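Local coordinates for protein Niban 2 (Homo sapiens, PDB 7CTP) that may suppress apoptosis and promote melanoma cell invasion, and is an N-myristoylated cytoplasmic and membrane-associated member of the Niban family that carries a PH domain, at residues R13-I16 with A17-T20; E242-G245 with P246-K249; F365-V368 with T369-N372; I381-L384 with G385-E389. All coordinates share one frame; numbering follows the deposited sequence.

Contact 1: residues R13-I16 with A17-T20; sequences RQHI and AEKT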
ATOM      1  N   ARG A  13      16.164  -5.253  26.473  1.00 19.36           N
ATOM      2  CA  ARG A  13      14.854  -5.592  25.931  1.00 21.21           C
ATOM      3  C   ARG A  13      13.740  -4.974  26.766  1.00 21.06           C
ATOM      4  O   ARG A  13      12.736  -4.512  26.219  1.00 20.59           O
ATOM      5  CB  ARG A  13      14.697  -7.107  25.827  1.00 20.97           C
ATOM      6  CG  ARG A  13      15.593  -7.704  24.741  1.00 21.47           C
ATOM      7  CD  ARG A  13      15.339  -9.199  24.578  1.00 23.59           C
ATOM      8  NE  ARG A  13      16.133  -9.766  23.489  1.00 30.81           N
ATOM      9  CZ  ARG A  13      15.657 -10.055  22.278  1.00 29.45           C
ATOM     10  NH1 ARG A  13      14.376  -9.836  22.001  1.00 32.10           N
ATOM     11  NH2 ARG A  13      16.459 -10.570  21.348  1.00 26.18           N
ATOM     12  N   GLN A  14      13.913  -4.904  28.090  1.00 20.54           N
ATOM     13  CA  GLN A  14      12.860  -4.299  28.905  1.00 22.01           C
ATOM     14  C   GLN A  14      12.751  -2.801  28.633  1.00 21.43           C
ATOM     15  O   GLN A  14      11.642  -2.253  28.560  1.00 21.43           O
ATOM     16  CB  GLN A  14      13.113  -4.567  30.387  1.00 29.15           C
ATOM     17  CG  GLN A  14      12.040  -3.972  31.311  1.00 28.71           C
ATOM     18  CD  GLN A  14      10.645  -4.486  30.997  1.00 35.13           C
ATOM     19  OE1 GLN A  14       9.690  -3.709  30.898  1.00 56.40           O
ATOM     20  NE2 GLN A  14      10.517  -5.799  30.843  1.00 39.43           N
ATOM     21  N   HIS A  15      13.886  -2.131  28.451  1.00 23.58           N
ATOM     22  CA  HIS A  15      13.846  -0.708  28.131  1.00 26.00           C
ATOM     23  C   HIS A  15      13.151  -0.481  26.793  1.00 20.74           C
ATOM     24  O   HIS A  15      12.311   0.421  26.659  1.00 21.91           O
ATOM     25  CB  HIS A  15      15.263  -0.136  28.107  1.00 28.62           C
ATOM     26  CG  HIS A  15      15.877   0.022  29.465  1.00 35.66           C
ATOM     27  ND1 HIS A  15      15.232   0.655  30.509  1.00 48.47           N
ATOM     28  CD2 HIS A  15      17.088  -0.356  29.944  1.00 41.79           C
ATOM     29  CE1 HIS A  15      16.017   0.652  31.574  1.00 55.36           C
ATOM     30  NE2 HIS A  15      17.149   0.045  31.259  1.00 47.22           N
ATOM     31  N   ILE A  16      13.472  -1.312  25.796  1.00 20.16           N
ATOM     32  CA  ILE A  16      12.840  -1.162  24.485  1.00 20.35           C
ATOM     33  C   ILE A  16      11.339  -1.396  24.589  1.00 22.28           C
ATOM     34  O   ILE A  16      10.542  -0.649  24.012  1.00 22.42           O
ATOM     35  CB  ILE A  16      13.484  -2.105  23.455  1.00 19.30           C
ATOM     36  CG1 ILE A  16      14.909  -1.658  23.124  1.00 20.26           C
ATOM     37  CG2 ILE A  16      12.627  -2.144  22.187  1.00 22.15           C
ATOM     38  CD1 ILE A  16      15.771  -2.755  22.543  1.00 22.72           C
ATOM     39  N   ALA A  17      10.926  -2.420  25.347  1.00 19.77           N
ATOM     40  CA  ALA A  17       9.497  -2.692  25.493  1.00 21.78           C
ATOM     41  C   ALA A  17       8.786  -1.535  26.177  1.00 20.48           C
ATOM     42  O   ALA A  17       7.633  -1.221  25.846  1.00 20.91           O
ATOM     43  CB  ALA A  17       9.269  -3.985  26.274  1.00 21.97           C
ATOM     44  N   GLU A  18       9.445  -0.905  27.153  1.00 21.54           N
ATOM     45  CA  GLU A  18       8.839   0.238  27.829  1.00 20.31           C
ATOM     46  C   GLU A  18       8.627   1.394  26.859  1.00 20.21           C
ATOM     47  O   GLU A  18       7.548   1.999  26.821  1.00 26.56           O
ATOM     48  CB  GLU A  18       9.711   0.666  29.014  1.00 27.39           C
ATOM     49  CG  GLU A  18       9.593  -0.282  30.209  1.00 31.93           C
ATOM     50  CD  GLU A  18      10.650  -0.041  31.281  1.00 47.87           C
ATOM     51  OE1 GLU A  18      10.740  -0.868  32.217  1.00 44.20           O
ATOM     52  OE2 GLU A  18      11.383   0.966  31.184  1.00 42.78           O
ATOM     53  N   LYS A  19       9.653   1.712  26.068  1.00 20.95           N
ATOM     54  CA  LYS A  19       9.530   2.785  25.083  1.00 22.85           C
ATOM     55  C   LYS A  19       8.485   2.443  24.029  1.00 23.21           C
ATOM     56  O   LYS A  19       7.713   3.312  23.609  1.00 23.22           O
ATOM     57  CB  LYS A  19      10.881   3.057  24.424  1.00 25.40           C
ATOM     58  CG  LYS A  19      11.953   3.557  25.396  1.00 26.17           C
ATOM     59  CD  LYS A  19      13.315   3.660  24.708  1.00 38.52           C
ATOM     60  CE  LYS A  19      14.406   4.095  25.679  1.00 52.26           C
ATOM     61  NZ  LYS A  19      14.747   5.537  25.523  1.00 56.02           N
ATOM     62  N   THR A  20       8.462   1.183  23.581  1.00 18.62           N
ATOM     63  CA  THR A  20       7.445   0.734  22.626  1.00 17.74           C
ATOM     64  C   THR A  20       6.048   0.895  23.201  1.00 20.74           C
ATOM     65  O   THR A  20       5.121   1.352  22.512  1.00 19.50           O
ATOM     66  CB  THR A  20       7.711  -0.725  22.243  1.00 18.63           C
ATOM     67  OG1 THR A  20       9.016  -0.813  21.640  1.00 18.58           O
ATOM     68  CG2 THR A  20       6.644  -1.258  21.277  1.00 18.40           C
TER

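Contact 2: residues E242-G245 with P246-K249; sequences EELG and PELK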
ATOM      1  N   GLU A 242      10.762   3.468  13.407  1.00 22.33           N
ATOM      2  CA  GLU A 242      11.179   4.787  12.937  1.00 19.35           C
ATOM      3  C   GLU A 242      11.517   5.695  14.110  1.00 22.07           C
ATOM      4  O   GLU A 242      12.511   6.430  14.081  1.00 25.03           O
ATOM      5  CB  GLU A 242      10.083   5.408  12.071  1.00 25.13           C
ATOM      6  CG  GLU A 242      10.327   6.874  11.693  1.00 33.17           C
ATOM      7  CD  GLU A 242       9.162   7.487  10.924  1.00 23.19           C
ATOM      8  OE1 GLU A 242       7.997   7.360  11.358  1.00 33.49           O
ATOM      9  OE2 GLU A 242       9.424   8.095   9.867  1.00 37.50           O
ATOM     10  N   GLU A 243      10.722   5.626  15.168  1.00 22.09           N
ATOM     11  CA  GLU A 243      10.917   6.515  16.300  1.00 25.70           C
ATOM     12  C   GLU A 243      12.085   6.070  17.174  1.00 30.26           C
ATOM     13  O   GLU A 243      12.888   6.903  17.616  1.00 28.22           O
ATOM     14  CB  GLU A 243       9.626   6.595  17.113  1.00 27.19           C
ATOM     15  CG  GLU A 243       9.644   7.655  18.195  1.00 27.95           C
ATOM     16  CD  GLU A 243       8.264   8.018  18.696  1.00 28.79           C
ATOM     17  OE1 GLU A 243       7.293   7.965  17.906  1.00 32.81           O
ATOM     18  OE2 GLU A 243       8.156   8.365  19.891  1.00 30.45           O
ATOM     19  N   LEU A 244      12.207   4.765  17.424  1.00 24.40           N
ATOM     20  CA  LEU A 244      13.200   4.266  18.372  1.00 25.22           C
ATOM     21  C   LEU A 244      14.556   3.985  17.750  1.00 28.16           C
ATOM     22  O   LEU A 244      15.560   3.987  18.470  1.00 27.28           O
ATOM     23  CB  LEU A 244      12.700   2.983  19.036  1.00 31.45           C
ATOM     24  CG  LEU A 244      11.464   3.117  19.912  1.00 29.67           C
ATOM     25  CD1 LEU A 244      11.285   1.873  20.768  1.00 30.66           C
ATOM     26  CD2 LEU A 244      11.571   4.368  20.789  1.00 38.34           C
ATOM     27  N   GLY A 245      14.605   3.728  16.440  1.00 25.01           N
ATOM     28  CA  GLY A 245      15.829   3.380  15.744  1.00 28.01           C
ATOM     29  C   GLY A 245      17.010   4.304  15.984  1.00 30.73           C
ATOM     30  O   GLY A 245      18.110   3.850  16.332  1.00 28.66           O
ATOM     31  N   PRO A 246      16.819   5.618  15.788  1.00 29.76           N
ATOM     32  CA  PRO A 246      17.955   6.544  15.943  1.00 28.36           C
ATOM     33  C   PRO A 246      18.658   6.460  17.286  1.00 28.84           C
ATOM     34  O   PRO A 246      19.890   6.356  17.325  1.00 29.35           O
ATOM     35  CB  PRO A 246      17.303   7.914  15.727  1.00 32.65           C
ATOM     36  CG  PRO A 246      16.208   7.639  14.780  1.00 30.68           C
ATOM     37  CD  PRO A 246      15.644   6.306  15.220  1.00 34.01           C
ATOM     38  N   GLU A 247      17.919   6.518  18.397  1.00 30.12           N
ATOM     39  CA  GLU A 247      18.601   6.498  19.687  1.00 31.40           C
ATOM     40  C   GLU A 247      19.164   5.109  19.983  1.00 26.51           C
ATOM     41  O   GLU A 247      20.220   4.988  20.607  1.00 28.26           O
ATOM     42  CB  GLU A 247      17.670   6.989  20.800  1.00 34.07           C
ATOM     43  CG  GLU A 247      16.575   6.032  21.143  1.00 46.55           C
ATOM     44  CD  GLU A 247      15.521   6.591  22.103  1.00 69.92           C
ATOM     45  OE1 GLU A 247      15.818   6.691  23.317  1.00 70.15           O
ATOM     46  OE2 GLU A 247      14.385   6.883  21.656  1.00 47.39           O
ATOM     47  N   LEU A 248      18.494   4.043  19.520  1.00 25.53           N
ATOM     48  CA  LEU A 248      19.054   2.707  19.713  1.00 23.09           C
ATOM     49  C   LEU A 248      20.345   2.547  18.925  1.00 25.19           C
ATOM     50  O   LEU A 248      21.316   1.962  19.420  1.00 26.00           O
ATOM     51  CB  LEU A 248      18.041   1.629  19.321  1.00 28.88           C
ATOM     52  CG  LEU A 248      18.362   0.191  19.726  1.00 37.21           C
ATOM     53  CD1 LEU A 248      18.338   0.036  21.244  1.00 38.72           C
ATOM     54  CD2 LEU A 248      17.396  -0.789  19.061  1.00 34.98           C
ATOM     55  N   LYS A 249      20.372   3.063  17.696  1.00 23.00           N
ATOM     56  CA  LYS A 249      21.590   3.049  16.895  1.00 27.53           C
ATOM     57  C   LYS A 249      22.680   3.904  17.533  1.00 27.85           C
ATOM     58  O   LYS A 249      23.853   3.511  17.556  1.00 26.48           O
ATOM     59  CB  LYS A 249      21.267   3.542  15.485  1.00 31.46           C
ATOM     60  CG  LYS A 249      22.328   3.260  14.439  1.00 37.51           C
ATOM     61  CD  LYS A 249      21.842   3.723  13.068  1.00 28.40           C
ATOM     62  CE  LYS A 249      20.900   2.719  12.417  1.00 32.89           C
ATOM     63  NZ  LYS A 249      20.548   3.109  11.010  1.00 29.89           N
TER
HETATM   64  O   HOH W   1      15.231   7.463  18.691  1.00 29.39           O

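Contact 3: residues F365-V368 with T369-N372; sequences FKEV and TDMN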
ATOM      1  N   PHE A 365      -7.329  -7.192 -24.341  1.00 29.51           N
ATOM      2  CA  PHE A 365      -7.799  -7.369 -25.715  1.00 30.56           C
ATOM      3  C   PHE A 365      -7.046  -8.490 -26.422  1.00 31.70           C
ATOM      4  O   PHE A 365      -7.654  -9.314 -27.120  1.00 29.02           O
ATOM      5  CB  PHE A 365      -7.639  -6.048 -26.462  1.00 31.07           C
ATOM      6  CG  PHE A 365      -8.267  -6.022 -27.823  1.00 32.63           C
ATOM      7  CD1 PHE A 365      -9.571  -5.591 -27.983  1.00 41.74           C
ATOM      8  CD2 PHE A 365      -7.543  -6.386 -28.946  1.00 32.73           C
ATOM      9  CE1 PHE A 365     -10.158  -5.545 -29.234  1.00 43.15           C
ATOM     10  CE2 PHE A 365      -8.132  -6.339 -30.201  1.00 38.27           C
ATOM     11  CZ  PHE A 365      -9.437  -5.921 -30.341  1.00 34.65           C
ATOM     12  N   LYS A 366      -5.720  -8.540 -26.246  1.00 29.93           N
ATOM     13  CA  LYS A 366      -4.912  -9.579 -26.879  1.00 28.22           C
ATOM     14  C   LYS A 366      -5.256 -10.962 -26.342  1.00 36.36           C
ATOM     15  O   LYS A 366      -5.370 -11.923 -27.113  1.00 31.50           O
ATOM     16  CB  LYS A 366      -3.427  -9.282 -26.673  1.00 28.75           C
ATOM     17  CG  LYS A 366      -2.511 -10.442 -27.028  1.00 35.89           C
ATOM     18  CD  LYS A 366      -1.059 -10.092 -26.759  1.00 41.16           C
ATOM     19  CE  LYS A 366      -0.216 -11.346 -26.677  1.00 40.76           C
ATOM     20  NZ  LYS A 366      -0.471 -12.217 -27.857  1.00 49.65           N
ATOM     21  N   GLU A 367      -5.442 -11.081 -25.023  1.00 27.54           N
ATOM     22  CA  GLU A 367      -5.699 -12.392 -24.439  1.00 26.67           C
ATOM     23  C   GLU A 367      -7.066 -12.918 -24.856  1.00 25.68           C
ATOM     24  O   GLU A 367      -7.222 -14.114 -25.132  1.00 29.12           O
ATOM     25  CB  GLU A 367      -5.575 -12.313 -22.918  1.00 28.04           C
ATOM     26  CG  GLU A 367      -4.142 -12.108 -22.456  1.00 30.70           C
ATOM     27  CD  GLU A 367      -3.227 -13.233 -22.896  1.00 36.34           C
ATOM     28  OE1 GLU A 367      -3.585 -14.414 -22.697  1.00 40.06           O
ATOM     29  OE2 GLU A 367      -2.149 -12.931 -23.444  1.00 34.92           O
ATOM     30  N   VAL A 368      -8.063 -12.036 -24.933  1.00 24.70           N
ATOM     31  CA  VAL A 368      -9.383 -12.458 -25.392  1.00 30.87           C
ATOM     32  C   VAL A 368      -9.323 -12.873 -26.858  1.00 32.81           C
ATOM     33  O   VAL A 368      -9.921 -13.881 -27.262  1.00 35.58           O
ATOM     34  CB  VAL A 368     -10.412 -11.338 -25.156  1.00 34.54           C
ATOM     35  CG1 VAL A 368     -11.697 -11.628 -25.918  1.00 37.05           C
ATOM     36  CG2 VAL A 368     -10.697 -11.190 -23.659  1.00 33.56           C
ATOM     37  N   THR A 369      -8.579 -12.120 -27.669  1.00 27.69           N
ATOM     38  CA  THR A 369      -8.440 -12.468 -29.080  1.00 29.19           C
ATOM     39  C   THR A 369      -7.701 -13.786 -29.249  1.00 36.75           C
ATOM     40  O   THR A 369      -8.072 -14.616 -30.088  1.00 36.52           O
ATOM     41  CB  THR A 369      -7.729 -11.348 -29.834  1.00 35.26           C
ATOM     42  OG1 THR A 369      -8.398 -10.106 -29.576  1.00 33.72           O
ATOM     43  CG2 THR A 369      -7.761 -11.621 -31.335  1.00 43.04           C
ATOM     44  N   ASP A 370      -6.652 -14.001 -28.453  1.00 31.55           N
ATOM     45  CA  ASP A 370      -5.951 -15.278 -28.500  1.00 39.77           C
ATOM     46  C   ASP A 370      -6.890 -16.430 -28.157  1.00 37.80           C
ATOM     47  O   ASP A 370      -6.825 -17.493 -28.782  1.00 43.26           O
ATOM     48  CB  ASP A 370      -4.741 -15.258 -27.568  1.00 39.34           C
ATOM     49  CG  ASP A 370      -3.539 -14.567 -28.189  1.00 45.26           C
ATOM     50  OD1 ASP A 370      -3.631 -14.167 -29.368  1.00 41.73           O
ATOM     51  OD2 ASP A 370      -2.509 -14.415 -27.498  1.00 54.25           O
ATOM     52  N   MET A 371      -7.788 -16.231 -27.183  1.00 31.46           N
ATOM     53  CA  MET A 371      -8.817 -17.235 -26.914  1.00 38.44           C
ATOM     54  C   MET A 371      -9.741 -17.413 -28.112  1.00 48.39           C
ATOM     55  O   MET A 371     -10.093 -18.542 -28.476  1.00 56.82           O
ATOM     56  CB  MET A 371      -9.632 -16.852 -25.682  1.00 39.87           C
ATOM     57  CG  MET A 371     -10.928 -17.659 -25.566  1.00 46.19           C
ATOM     58  SD  MET A 371     -12.053 -16.973 -24.354  1.00 55.82           S
ATOM     59  CE  MET A 371     -10.945 -16.870 -22.959  1.00 45.53           C
ATOM     60  N   ASN A 372     -10.137 -16.304 -28.739  1.00 41.58           N
ATOM     61  CA  ASN A 372     -11.024 -16.366 -29.896  1.00 49.70           C
ATOM     62  C   ASN A 372     -10.389 -17.154 -31.034  1.00 53.45           C
ATOM     63  O   ASN A 372     -11.064 -17.942 -31.707  1.00 59.29           O
ATOM     64  CB  ASN A 372     -11.366 -14.950 -30.348  1.00 46.66           C
ATOM     65  CG  ASN A 372     -12.722 -14.858 -31.001  1.00 63.06           C
ATOM     66  OD1 ASN A 372     -13.580 -15.721 -30.813  1.00 55.79           O
ATOM     67  ND2 ASN A 372     -12.929 -13.800 -31.772  1.00 72.00           N
TER

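Contact 4: residues I381-L384 with G385-E389; sequences IDKL and GEYME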
ATOM      1  N   ILE A 381     -16.890 -25.132 -29.154  1.00 83.56           N
ATOM      2  CA  ILE A 381     -17.084 -24.554 -27.830  1.00 81.41           C
ATOM      3  C   ILE A 381     -16.476 -25.423 -26.735  1.00 71.02           C
ATOM      4  O   ILE A 381     -16.413 -24.991 -25.573  1.00 68.53           O
ATOM      5  CB  ILE A 381     -18.596 -24.353 -27.566  1.00 71.15           C
ATOM      6  CG1 ILE A 381     -19.321 -23.851 -28.828  1.00 86.48           C
ATOM      7  CG2 ILE A 381     -18.841 -23.406 -26.401  1.00 72.31           C
ATOM      8  CD1 ILE A 381     -19.837 -24.950 -29.775  1.00 79.71           C
ATOM      9  N   ASP A 382     -15.975 -26.605 -27.082  1.00 74.14           N
ATOM     10  CA  ASP A 382     -15.818 -27.678 -26.109  1.00 72.26           C
ATOM     11  C   ASP A 382     -14.622 -27.470 -25.193  1.00 64.44           C
ATOM     12  O   ASP A 382     -14.574 -28.063 -24.111  1.00 60.92           O
ATOM     13  CB  ASP A 382     -15.706 -29.011 -26.837  1.00 77.84           C
ATOM     14  CG  ASP A 382     -16.364 -30.145 -26.078  1.00 90.28           C
ATOM     15  OD1 ASP A 382     -16.922 -31.050 -26.741  1.00 89.34           O
ATOM     16  OD2 ASP A 382     -16.328 -30.132 -24.825  1.00 84.69           O
ATOM     17  N   LYS A 383     -13.645 -26.662 -25.600  1.00 62.93           N
ATOM     18  CA  LYS A 383     -12.489 -26.390 -24.754  1.00 63.53           C
ATOM     19  C   LYS A 383     -12.566 -25.019 -24.096  1.00 62.06           C
ATOM     20  O   LYS A 383     -11.557 -24.536 -23.565  1.00 47.97           O
ATOM     21  CB  LYS A 383     -11.186 -26.522 -25.555  1.00 59.00           C
ATOM     22  CG  LYS A 383     -10.677 -27.962 -25.718  1.00 66.52           C
ATOM     23  CD  LYS A 383     -10.931 -28.831 -24.472  1.00 74.38           C
ATOM     24  CE  LYS A 383     -10.174 -28.339 -23.251  1.00 67.68           C
ATOM     25  NZ  LYS A 383     -10.828 -28.597 -21.924  1.00 65.03           N
ATOM     26  N   LEU A 384     -13.748 -24.395 -24.106  1.00 46.68           N
ATOM     27  CA  LEU A 384     -13.895 -23.050 -23.563  1.00 59.39           C
ATOM     28  C   LEU A 384     -13.537 -22.996 -22.085  1.00 55.56           C
ATOM     29  O   LEU A 384     -12.871 -22.054 -21.640  1.00 52.68           O
ATOM     30  CB  LEU A 384     -15.321 -22.560 -23.774  1.00 57.63           C
ATOM     31  CG  LEU A 384     -15.594 -21.086 -23.512  1.00 59.50           C
ATOM     32  CD1 LEU A 384     -14.510 -20.211 -24.122  1.00 51.36           C
ATOM     33  CD2 LEU A 384     -16.919 -20.773 -24.116  1.00 51.15           C
ATOM     34  N   GLY A 385     -13.985 -23.985 -21.304  1.00 50.15           N
ATOM     35  CA  GLY A 385     -13.673 -23.995 -19.881  1.00 43.41           C
ATOM     36  C   GLY A 385     -12.184 -23.976 -19.610  1.00 51.99           C
ATOM     37  O   GLY A 385     -11.720 -23.337 -18.662  1.00 47.26           O
ATOM     38  N   GLU A 386     -11.411 -24.650 -20.463  1.00 48.19           N
ATOM     39  CA  GLU A 386      -9.961 -24.648 -20.319  1.00 52.14           C
ATOM     40  C   GLU A 386      -9.382 -23.275 -20.625  1.00 48.09           C
ATOM     41  O   GLU A 386      -8.485 -22.801 -19.917  1.00 45.21           O
ATOM     42  CB  GLU A 386      -9.357 -25.718 -21.227  1.00 58.76           C
ATOM     43  CG  GLU A 386      -7.873 -25.577 -21.563  1.00 61.35           C
ATOM     44  CD  GLU A 386      -7.357 -26.750 -22.389  1.00 67.82           C
ATOM     45  OE1 GLU A 386      -7.504 -27.906 -21.936  1.00 67.34           O
ATOM     46  OE2 GLU A 386      -6.826 -26.521 -23.498  1.00 69.15           O
ATOM     47  N   TYR A 387      -9.901 -22.604 -21.655  1.00 47.50           N
ATOM     48  CA  TYR A 387      -9.382 -21.284 -22.001  1.00 44.52           C
ATOM     49  C   TYR A 387      -9.853 -20.225 -21.012  1.00 39.93           C
ATOM     50  O   TYR A 387      -9.094 -19.312 -20.668  1.00 39.06           O
ATOM     51  CB  TYR A 387      -9.791 -20.910 -23.424  1.00 46.57           C
ATOM     52  CG  TYR A 387      -9.377 -21.914 -24.476  1.00 56.50           C
ATOM     53  CD1 TYR A 387      -8.209 -22.659 -24.348  1.00 65.11           C
ATOM     54  CD2 TYR A 387     -10.156 -22.106 -25.608  1.00 71.33           C
ATOM     55  CE1 TYR A 387      -7.834 -23.578 -25.322  1.00 67.79           C
ATOM     56  CE2 TYR A 387      -9.797 -23.017 -26.579  1.00 62.90           C
ATOM     57  CZ  TYR A 387      -8.634 -23.749 -26.437  1.00 71.21           C
ATOM     58  OH  TYR A 387      -8.276 -24.658 -27.414  1.00 79.55           O
ATOM     59  N   MET A 388     -11.101 -20.330 -20.546  1.00 40.49           N
ATOM     60  CA  MET A 388     -11.614 -19.374 -19.571  1.00 41.41           C
ATOM     61  C   MET A 388     -10.892 -19.484 -18.236  1.00 40.83           C
ATOM     62  O   MET A 388     -10.741 -18.480 -17.529  1.00 37.50           O
ATOM     63  CB  MET A 388     -13.119 -19.572 -19.362  1.00 38.25           C
ATOM     64  CG  MET A 388     -13.982 -19.172 -20.554  1.00 54.08           C
ATOM     65  SD  MET A 388     -13.764 -17.462 -21.078  1.00 59.26           S
ATOM     66  CE  MET A 388     -13.887 -16.633 -19.517  1.00 38.18           C
ATOM     67  N   GLU A 389     -10.459 -20.691 -17.869  1.00 41.82           N
ATOM     68  CA  GLU A 389      -9.728 -20.864 -16.621  1.00 44.86           C
ATOM     69  C   GLU A 389      -8.403 -20.113 -16.654  1.00 42.30           C
ATOM     70  O   GLU A 389      -8.001 -19.505 -15.654  1.00 39.64           O
ATOM     71  CB  GLU A 389      -9.509 -22.351 -16.350  1.00 51.88           C
ATOM     72  CG  GLU A 389      -9.141 -22.671 -14.917  1.00 58.72           C
ATOM     73  CD  GLU A 389      -7.674 -22.456 -14.638  1.00 63.41           C
ATOM     74  OE1 GLU A 389      -6.870 -22.486 -15.598  1.00 64.17           O
ATOM     75  OE2 GLU A 389      -7.334 -22.249 -13.453  1.00 57.16           O
TER

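Contact 1: residues R13-I16 with A17-T20
Thr20 reaches back one turn to Ile16 and holds its carbonyl twice. The amide Thr20 N meets Ile16 O at 2.8 Å, nearly in line with the C=O bond, while the hydroxyl Thr20 OG1 donates to the same Ile16 O, also over 2.8 Å, from well above the carbonyl plane. The hydroxyl can do this because chi1 of -60° sets OG1 beside its own backbone N, facing the preceding turn. Ile16 CG2 lies 3.9 Å from Thr20 OG1, so a methyl flanks the hydroxyl. The bonds from Ala17 N to Arg13 O, Glu18 N to Gln14 O and Lys19 N to His15 O complete the regular helical pattern.

On the solvent side, the Glu18 chain runs back over the previous turn. Its CG rests 3.3 Å from Gln14 O, and the carboxylate reaches the neighbourhood of the His15 ring, with OE2 3.9 Å from His15 ND1 and the two planes almost perpendicular. Lys19 sends its amine off to Glu247 on helix 232-252, in a salt bridge. Ile16 and Thr20 face inward, touching Met277 and Val278 of helix 260-337 and Leu248 and Leu244 of helix 232-252. The hydroxyl's bond within its own helix is consistent with a threonine on this buried face of helix 10-48, where mainly apolar neighbours pack around a satisfied polar group.

Contact 2: residues E242-G245 with P246-K249
Pro246 breaks the hydrogen bonding of helix 232-252 without ending the helix: its N has no hydrogen to give, Glu247 N makes no bond to the turn before, and the regular pattern resumes with Leu248 N on Leu244 O at 3.1 Å and Lys249 N on Gly245 O at 2.8 Å. The ring CD of Pro246 stands where the amide hydrogen would be, 3.3 Å from Glu242 O. One residue on, a water fills the gap in the backbone. It donates to Glu243 O at 2.6 Å and accepts from Glu247 N at 2.9 Å, relaying the bond that the kink has stretched apart.

The side chain of Glu247 closes over this water. With chi1 at 71°, CG lies between its own N and carbonyl carbon and comes to 3.5 Å from Leu244 O; the extended chain then returns OE2 to accept from the water at 3.1 Å. Three bonds thus hold the water, all from this one helix. Glu247 OE2 also runs alongside the Leu244 side chain, 3.9 Å from its CD2, while OE1 is engaged by helix 10-48. Leu244 packs against Ile23 of that helix, and Leu248 against Trp267 and Val274 of helix 260-337. A proline inside a helix that breaks the bonding of its turn is a proline kink, here with a water bridging Glu243 O and Glu247 N.

Contact 3: residues F365-V368 with T369-N372
Thr369 and Phe365 share a doubly used carbonyl: Thr369 OG1 donates to Phe365 O at 2.7 Å and Thr369 N to the same oxygen at 3.0 Å, the two donors coming from opposite faces of the carbonyl plane. The hydroxyl, held anti to the carbonyl carbon of Thr369 by a chi1 of -53°, also lies over one face of the Phe365 ring, 3.8 Å from CE2.

The charged contact is between Lys366 and Asp370. The lysine chain runs out extended and bends only at its last torsion, chi4 50°, bringing NZ to Asp370 OD2 at 3.0 Å on the syn side of the carboxylate. Glu367 OE2 stands 4.3 Å from the same OD2, a like charge that the lysine probably offsets; Glu367 OE1 pairs with Lys400. Were Asp370 replaced by an asparagine, the Lys366 amine would probably lose its charged mate and be freer to swing.

On helix 342-378 the inward residues spread over three partners: Val368 and Met371 touch Phe447 of helix 422-455, Met371 also packs against helix 384-391, and Asn372 lies against Cys465 and Ile468 of helix 464-511.

Contact 4: residues I381-L384 with G385-E389
A chi1 of -56° swings the Tyr387 ring back toward the preceding turn and lays one face over the Lys383 carbonyl, while successive bends in Lys383, beginning with chi2 at -36°, fold the end of its chain against Glu386. Lys383 O sits 3.4 Å above the Tyr387 ring plane, offset toward the rim, and Lys383 CB touches the ring at 3.9 Å from Tyr387 CZ. The same carbonyl takes the Tyr387 amide in its own plane, Tyr387 N to Lys383 O being 3.2 Å, with a weak bond from Glu386 N. With the ring trimmed to an alanine here, that amide bond would remain, but this side of the Lys383 carbonyl would probably be uncovered and the lysine's CB left without its aromatic neighbour.

This is the start of helix 384-391. A type I beta turn from Ile381 to Leu384 leads in, and Lys383 stands at the N-cap position. Its salt bridge to the first turn, Lys383 NZ to Glu386 OE1 at 3.4 Å, is long and of doubtful geometry, since OE1 lies nearer to CE than to NZ.

Leu384 faces the protein interior. Its carbonyl receives Met388 N at 2.7 Å, and its side chain lies alongside that of Met388, CD1 3.8 Å from Met388 CG. Beyond this pair come Met371 of helix 342-378 and Leu455 and Leu451 of helix 422-455, while Tyr387 leans on Asn374 and Glu378 of helix 342-378.

The four contacts follow one another along the chain and form two neighbouring pairs on opposite sides of its centre. Contacts 1 and 2, with centres about 12 Å apart, lie on helices 10-48 and 232-252, which meet through the Lys19–Glu247 salt bridge and side-chain packing. Contacts 3 and 4 are about 13 Å apart, on the successive helices 342-378 and 384-391, joined through Met371. Between the pairs, centres are 53 to 58 Å apart. The first pair ties helix 10-48, near the N-terminus, to helix 232-252, with the antiparallel sheet between them in sequence; the second fastens a short helix onto its long predecessor. The chain is a portion of the longer protein, carrying the PH domain and a largely helical remainder.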